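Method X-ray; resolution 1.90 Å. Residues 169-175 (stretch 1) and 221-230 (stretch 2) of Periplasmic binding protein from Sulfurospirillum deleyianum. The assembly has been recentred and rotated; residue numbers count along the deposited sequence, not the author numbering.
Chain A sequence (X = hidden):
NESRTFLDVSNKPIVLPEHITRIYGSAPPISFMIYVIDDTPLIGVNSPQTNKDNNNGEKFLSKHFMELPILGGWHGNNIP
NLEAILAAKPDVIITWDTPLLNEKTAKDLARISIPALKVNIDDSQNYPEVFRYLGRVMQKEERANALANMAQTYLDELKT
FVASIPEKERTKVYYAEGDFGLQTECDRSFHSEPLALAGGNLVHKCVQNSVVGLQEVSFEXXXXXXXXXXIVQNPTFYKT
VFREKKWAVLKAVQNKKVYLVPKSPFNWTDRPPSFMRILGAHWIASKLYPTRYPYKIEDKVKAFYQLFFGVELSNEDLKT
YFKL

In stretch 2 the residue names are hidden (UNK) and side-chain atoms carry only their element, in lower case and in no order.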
ATOM      1  N   GLU A 169     -20.303 -12.555  12.235  1.00 34.38           N
ATOM      2  CA  GLU A 169     -20.957 -11.511  11.448  1.00 31.08           C
ATOM      3  C   GLU A 169     -19.995 -10.781  10.497  1.00 28.05           C
ATOM      4  O   GLU A 169     -20.373  -9.775   9.902  1.00 30.00           O
ATOM      5  CB  GLU A 169     -21.638 -10.505  12.380  1.00 34.13           C
ATOM      6  CG  GLU A 169     -22.818 -11.091  13.151  1.00 39.60           C
ATOM      7  CD  GLU A 169     -23.431 -10.116  14.141  1.00 48.39           C
ATOM      8  OE1 GLU A 169     -23.121  -8.909  14.073  1.00 52.30           O
ATOM      9  OE2 GLU A 169     -24.233 -10.559  14.992  1.00 63.32           O
ATOM     10  N   ARG A 170     -18.771 -11.289  10.341  1.00 23.64           N
ATOM     11  CA  ARG A 170     -17.785 -10.649   9.469  1.00 23.14           C
ATOM     12  C   ARG A 170     -18.157 -10.841   8.004  1.00 19.70           C
ATOM     13  O   ARG A 170     -18.506 -11.943   7.583  1.00 23.36           O
ATOM     14  CB  ARG A 170     -16.380 -11.203   9.722  1.00 26.11           C
ATOM     15  CG  ARG A 170     -15.861 -10.985  11.139  1.00 29.23           C
ATOM     16  CD  ARG A 170     -15.335  -9.581  11.320  1.00 30.46           C
ATOM     17  NE  ARG A 170     -14.966  -9.265  12.703  1.00 29.60           N
ATOM     18  CZ  ARG A 170     -13.727  -9.269  13.196  1.00 26.94           C
ATOM     19  NH1 ARG A 170     -12.687  -9.600  12.448  1.00 25.60           N
ATOM     20  NH2 ARG A 170     -13.529  -8.936  14.465  1.00 28.48           N
ATOM     21  N   THR A 171     -18.062  -9.768   7.228  1.00 18.65           N
ATOM     22  CA  THR A 171     -18.485  -9.771   5.827  1.00 18.94           C
ATOM     23  C   THR A 171     -17.542 -10.612   4.966  1.00 17.36           C
ATOM     24  O   THR A 171     -16.343 -10.373   4.954  1.00 15.69           O
ATOM     25  CB  THR A 171     -18.526  -8.325   5.295  1.00 18.60           C
ATOM     26  OG1 THR A 171     -19.422  -7.556   6.101  1.00 20.80           O
ATOM     27  CG2 THR A 171     -18.973  -8.253   3.830  1.00 17.86           C
ATOM     28  N   LYS A 172     -18.085 -11.589   4.239  1.00 17.43           N
ATOM     29  CA  LYS A 172     -17.283 -12.367   3.293  1.00 18.99           C
ATOM     30  C   LYS A 172     -16.897 -11.504   2.091  1.00 17.28           C
ATOM     31  O   LYS A 172     -17.753 -10.868   1.468  1.00 17.00           O
ATOM     32  CB  LYS A 172     -18.035 -13.610   2.827  1.00 21.08           C
ATOM     33  CG  LYS A 172     -18.284 -14.628   3.933  1.00 23.59           C
ATOM     34  CD  LYS A 172     -19.364 -15.628   3.553  1.00 26.56           C
ATOM     35  CE  LYS A 172     -18.941 -16.538   2.416  1.00 29.94           C
ATOM     36  NZ  LYS A 172     -20.105 -17.286   1.850  1.00 35.53           N
ATOM     37  N   VAL A 173     -15.605 -11.481   1.774  1.00 15.09           N
ATOM     38  CA  VAL A 173     -15.099 -10.651   0.693  1.00 14.21           C
ATOM     39  C   VAL A 173     -14.159 -11.446  -0.227  1.00 14.02           C
ATOM     40  O   VAL A 173     -13.334 -12.248   0.230  1.00 13.68           O
ATOM     41  CB  VAL A 173     -14.436  -9.347   1.237  1.00 14.87           C
ATOM     42  CG1 VAL A 173     -13.327  -9.635   2.237  1.00 15.99           C
ATOM     43  CG2 VAL A 173     -13.901  -8.479   0.105  1.00 15.54           C
ATOM     44  N   TYR A 174     -14.317 -11.220  -1.531  1.00 12.91           N
ATOM     45  CA  TYR A 174     -13.444 -11.764  -2.550  1.00 12.42           C
ATOM     46  C   TYR A 174     -12.648 -10.620  -3.161  1.00 12.47           C
ATOM     47  O   TYR A 174     -13.214  -9.624  -3.603  1.00 13.45           O
ATOM     48  CB  TYR A 174     -14.251 -12.481  -3.638  1.00 12.20           C
ATOM     49  CG  TYR A 174     -13.399 -12.995  -4.774  1.00 12.66           C
ATOM     50  CD1 TYR A 174     -12.460 -13.996  -4.558  1.00 13.23           C
ATOM     51  CD2 TYR A 174     -13.508 -12.466  -6.056  1.00 13.44           C
ATOM     52  CE1 TYR A 174     -11.662 -14.461  -5.584  1.00 13.33           C
ATOM     53  CE2 TYR A 174     -12.711 -12.927  -7.096  1.00 13.44           C
ATOM     54  CZ  TYR A 174     -11.793 -13.928  -6.848  1.00 14.14           C
ATOM     55  OH  TYR A 174     -11.001 -14.408  -7.851  1.00 15.46           O
ATOM     56  N   TYR A 175     -11.328 -10.766  -3.170  1.00 12.61           N
ATOM     57  CA  TYR A 175     -10.440  -9.780  -3.774  1.00 11.92           C
ATOM     58  C   TYR A 175     -10.171 -10.204  -5.211  1.00 11.96           C
ATOM     59  O   TYR A 175      -9.458 -11.175  -5.454  1.00 13.02           O
ATOM     60  CB  TYR A 175      -9.142  -9.704  -2.966  1.00 12.62           C
ATOM     61  CG  TYR A 175      -8.120  -8.688  -3.431  1.00 13.52           C
ATOM     62  CD1 TYR A 175      -8.494  -7.499  -4.054  1.00 15.04           C
ATOM     63  CD2 TYR A 175      -6.768  -8.914  -3.217  1.00 15.13           C
ATOM     64  CE1 TYR A 175      -7.544  -6.570  -4.461  1.00 16.94           C
ATOM     65  CE2 TYR A 175      -5.813  -7.999  -3.617  1.00 16.25           C
ATOM     66  CZ  TYR A 175      -6.197  -6.832  -4.244  1.00 17.17           C
ATOM     67  OH  TYR A 175      -5.222  -5.939  -4.646  1.00 16.40           O
ATOM     68  N   UNK A 221     -15.274 -21.748  -8.601  1.00 17.23           N
ATOM     69  CA  UNK A 221     -14.833 -21.585  -7.220  1.00 16.85           C
ATOM     70  C   UNK A 221     -15.346 -20.288  -6.575  1.00 16.22           C
ATOM     71  O   UNK A 221     -15.710 -20.269  -5.399  1.00 16.28           O
ATOM     72  n   UNK A 221     -13.900 -22.718  -3.900  1.00 19.55           N
ATOM     73  c   UNK A 221     -13.307 -21.607  -7.160  1.00 16.81           C
ATOM     74  c   UNK A 221     -12.762 -21.632  -5.743  1.00 18.79           C
ATOM     75  c   UNK A 221     -13.196 -22.879  -5.009  1.00 18.23           C
ATOM     76  o   UNK A 221     -12.908 -23.978  -5.452  1.00 19.87           O
ATOM     77  N   UNK A 222     -15.363 -19.205  -7.343  1.00 15.71           N
ATOM     78  CA  UNK A 222     -15.876 -17.918  -6.845  1.00 17.36           C
ATOM     79  C   UNK A 222     -17.366 -18.038  -6.508  1.00 17.14           C
ATOM     80  O   UNK A 222     -17.817 -17.546  -5.473  1.00 15.82           O
ATOM     81  c   UNK A 222     -14.130 -16.571  -8.055  1.00 18.03           C
ATOM     82  c   UNK A 222     -13.756 -15.793  -9.300  1.00 19.17           C
ATOM     83  c   UNK A 222     -15.636 -16.781  -7.856  1.00 18.17           C
ATOM     84  c   UNK A 222     -16.303 -15.489  -7.384  1.00 18.11           C
ATOM     85  N   UNK A 223     -18.119 -18.712  -7.373  1.00 17.59           N
ATOM     86  CA  UNK A 223     -19.526 -19.008  -7.084  1.00 17.33           C
ATOM     87  C   UNK A 223     -19.663 -19.755  -5.760  1.00 17.43           C
ATOM     88  O   UNK A 223     -20.518 -19.404  -4.939  1.00 18.56           O
ATOM     89  c   UNK A 223     -20.189 -19.825  -8.210  1.00 18.52           C
ATOM     90  c   UNK A 223     -21.566 -20.330  -7.774  1.00 19.05           C
ATOM     91  c   UNK A 223     -20.789 -19.768 -10.683  1.00 24.07           C
ATOM     92  c   UNK A 223     -20.308 -18.984  -9.477  1.00 20.25           C
ATOM     93  N   UNK A 224     -18.830 -20.773  -5.546  1.00 17.42           N
ATOM     94  CA  UNK A 224     -18.867 -21.540  -4.293  1.00 19.27           C
ATOM     95  C   UNK A 224     -18.576 -20.660  -3.090  1.00 17.87           C
ATOM     96  O   UNK A 224     -19.237 -20.784  -2.064  1.00 17.85           O
ATOM     97  c   UNK A 224     -19.505 -24.600  -4.695  1.00 24.67           C
ATOM     98  c   UNK A 224     -17.882 -22.715  -4.316  1.00 20.36           C
ATOM     99  c   UNK A 224     -18.263 -23.880  -5.219  1.00 22.36           C
ATOM    100  c   UNK A 224     -17.096 -24.847  -5.355  1.00 23.81           C
ATOM    101  N   UNK A 225     -17.596 -19.765  -3.225  1.00 16.61           N
ATOM    102  CA  UNK A 225     -17.224 -18.872  -2.139  1.00 16.26           C
ATOM    103  C   UNK A 225     -18.355 -17.907  -1.743  1.00 16.83           C
ATOM    104  O   UNK A 225     -18.425 -17.483  -0.590  1.00 16.23           O
ATOM    105  c   UNK A 225     -12.302 -19.135  -3.092  1.00 17.08           C
ATOM    106  c   UNK A 225     -15.944 -18.091  -2.483  1.00 15.73           C
ATOM    107  c   UNK A 225     -13.240 -20.611  -1.439  1.00 17.58           C
ATOM    108  o   UNK A 225     -10.958 -20.874  -2.138  1.00 18.93           O
ATOM    109  c   UNK A 225     -14.452 -19.934  -1.522  1.00 17.07           C
ATOM    110  c   UNK A 225     -14.627 -18.864  -2.405  1.00 15.65           C
ATOM    111  c   UNK A 225     -13.525 -18.468  -3.173  1.00 16.32           C
ATOM    112  c   UNK A 225     -12.166 -20.205  -2.229  1.00 18.52           C
ATOM    113  N   UNK A 226     -19.228 -17.563  -2.691  1.00 16.73           N
ATOM    114  CA  UNK A 226     -20.418 -16.756  -2.410  1.00 18.23           C
ATOM    115  C   UNK A 226     -20.079 -15.474  -1.617  1.00 17.21           C
ATOM    116  O   UNK A 226     -20.623 -15.239  -0.532  1.00 18.23           O
ATOM    117  c   UNK A 226     -22.786 -16.924  -1.432  1.00 24.68           C
ATOM    118  c   UNK A 226     -21.445 -17.626  -1.657  1.00 21.27           C
ATOM    119  o   UNK A 226     -23.175 -16.073  -2.254  1.00 25.63           O
ATOM    120  o   UNK A 226     -23.462 -17.236  -0.423  1.00 28.11           O
ATOM    121  N   UNK A 227     -19.171 -14.638  -2.149  1.00 14.82           N
ATOM    122  CA  UNK A 227     -18.817 -13.454  -1.362  1.00 15.67           C
ATOM    123  C   UNK A 227     -19.979 -12.471  -1.251  1.00 15.85           C
ATOM    124  O   UNK A 227     -20.843 -12.417  -2.135  1.00 17.79           O
ATOM    125  c   UNK A 227     -18.485 -14.648  -3.457  1.00 15.41           C
ATOM    126  c   UNK A 227     -17.665 -12.834  -2.162  1.00 15.80           C
ATOM    127  c   UNK A 227     -17.937 -13.249  -3.574  1.00 16.10           C
ATOM    128  N   UNK A 228     -20.004 -11.718  -0.159  1.00 16.06           N
ATOM    129  CA  UNK A 228     -20.999 -10.669   0.033  1.00 16.31           C
ATOM    130  C   UNK A 228     -20.546  -9.373  -0.631  1.00 14.89           C
ATOM    131  O   UNK A 228     -21.374  -8.610  -1.139  1.00 15.41           O
ATOM    132  c   UNK A 228     -21.261 -10.445   1.518  1.00 19.24           C
ATOM    133  c   UNK A 228     -21.756 -11.581   3.721  1.00 28.08           C
ATOM    134  o   UNK A 228     -22.654 -10.932   4.300  1.00 41.22           O
ATOM    135  o   UNK A 228     -20.825 -12.157   4.327  1.00 23.11           O
ATOM    136  c   UNK A 228     -21.815 -11.677   2.209  1.00 23.04           C
ATOM    137  N   UNK A 229     -19.238  -9.131  -0.612  1.00 14.26           N
ATOM    138  CA  UNK A 229     -18.638  -7.973  -1.258  1.00 12.93           C
ATOM    139  C   UNK A 229     -17.470  -8.417  -2.140  1.00 12.35           C
ATOM    140  O   UNK A 229     -16.713  -9.323  -1.781  1.00 11.48           O
ATOM    141  c   UNK A 229     -18.148  -6.940  -0.220  1.00 13.87           C
ATOM    142  c   UNK A 229     -19.324  -6.312   0.528  1.00 14.88           C
ATOM    143  c   UNK A 229     -17.324  -5.845  -0.879  1.00 14.45           C
ATOM    144  N   UNK A 230     -17.329  -7.770  -3.292  1.00 12.43           N
ATOM    145  CA  UNK A 230     -16.187  -8.001  -4.160  1.00 13.00           C
ATOM    146  C   UNK A 230     -15.398  -6.704  -4.318  1.00 13.95           C
ATOM    147  O   UNK A 230     -15.942  -5.664  -4.687  1.00 13.33           O
ATOM    148  c   UNK A 230     -16.594  -8.564  -5.534  1.00 13.73           C
ATOM    149  c   UNK A 230     -17.943 -10.460  -6.621  1.00 14.00           C
ATOM    150  c   UNK A 230     -15.369  -8.628  -6.446  1.00 13.87           C
ATOM    151  c   UNK A 230     -17.241  -9.946  -5.379  1.00 13.60           C
TER
HETATM  152  O   HOH W   1     -21.487 -12.835   7.089  1.00 46.81           O
HETATM  153  O   HOH W   2     -19.564 -19.977   0.823  1.00 39.99           O

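Position 221 carries three side-chain carbons in a row, the third bonded to one oxygen and one nitrogen: a terminal amide, so Gln221. It makes no contact with stretch 1. Position 222 has four carbons, forked at the first, with one arm two carbons long. That longer arm lies over a face of the Tyr174 ring, its end carbon 3.4 Å from Tyr174 OH. The pattern is Ile222; its CG1 sits 4.1 Å from the centroid of the ring of Tyr174, 26° off the normal, a CH-pi contact.

Position 223 repeats that branching out of reach of stretch 1 and is Ile223. At 224 the four carbons fork at the second, giving Leu224, likewise distant. Position 225 shows one carbon, then a six-carbon ring bearing one oxygen, hence Tyr225. Its N donates to Gln221 O at 2.9 Å, a helical bond, while its own O accepts from Lys172 NZ at 3.0 Å.

Position 226 has two carbons, the second carrying two oxygens: Asp226. With phi/psi of 50/56 it leaves the helix, and its O takes a second bond from Lys172 NZ at 3.2 Å. Its carboxylate is not salt-bridged, since Asp226 OD2 stays 4.1 Å from Lys172 NZ. At 227 three carbons close a ring onto the backbone N, which identifies Pro227; its CB packs 3.7 Å from Tyr174 CB.

Position 228 has three carbons, the third with two oxygens, one of which faces the backbone of stretch 1. This is Glu228: OE2 accepts from Lys172 N at 2.8 Å and 174°, nearly linear. Water 1 donates to Glu228 OE2 (2.9 Å) and to Arg170 O (3.2 Å), bridging them.

Position 229 has one carbon carrying two more, one of them 3.8 Å from Thr171 CG2, and is Val229. Position 230, four carbons forked at the first with one two-carbon arm, is Ile230; its CG2 lies 4.3 Å from Tyr174 CD2, near the ring plane at the edge.

The contact is a parallel strand pairing, Val173 with Val229 and Tyr174 with Ile230, the two pairs on opposite sheet faces. Lys172 O accepts from Glu228 N (2.9 Å) and Val229 N (3.1 Å), and Tyr174 N donates to Val229 O (3.1 Å). Lys172 also ties the strand to the helix end: its NZ reaches two carbonyls and donates to water 2 at 2.9 Å, which in turn donates to Leu224 O at 3.0 Å. Tyr174 adds the apolar packing, its ring covered by Ile222 and edged by Ile230.

Stretch 2 221-230: QIILYDPEVI
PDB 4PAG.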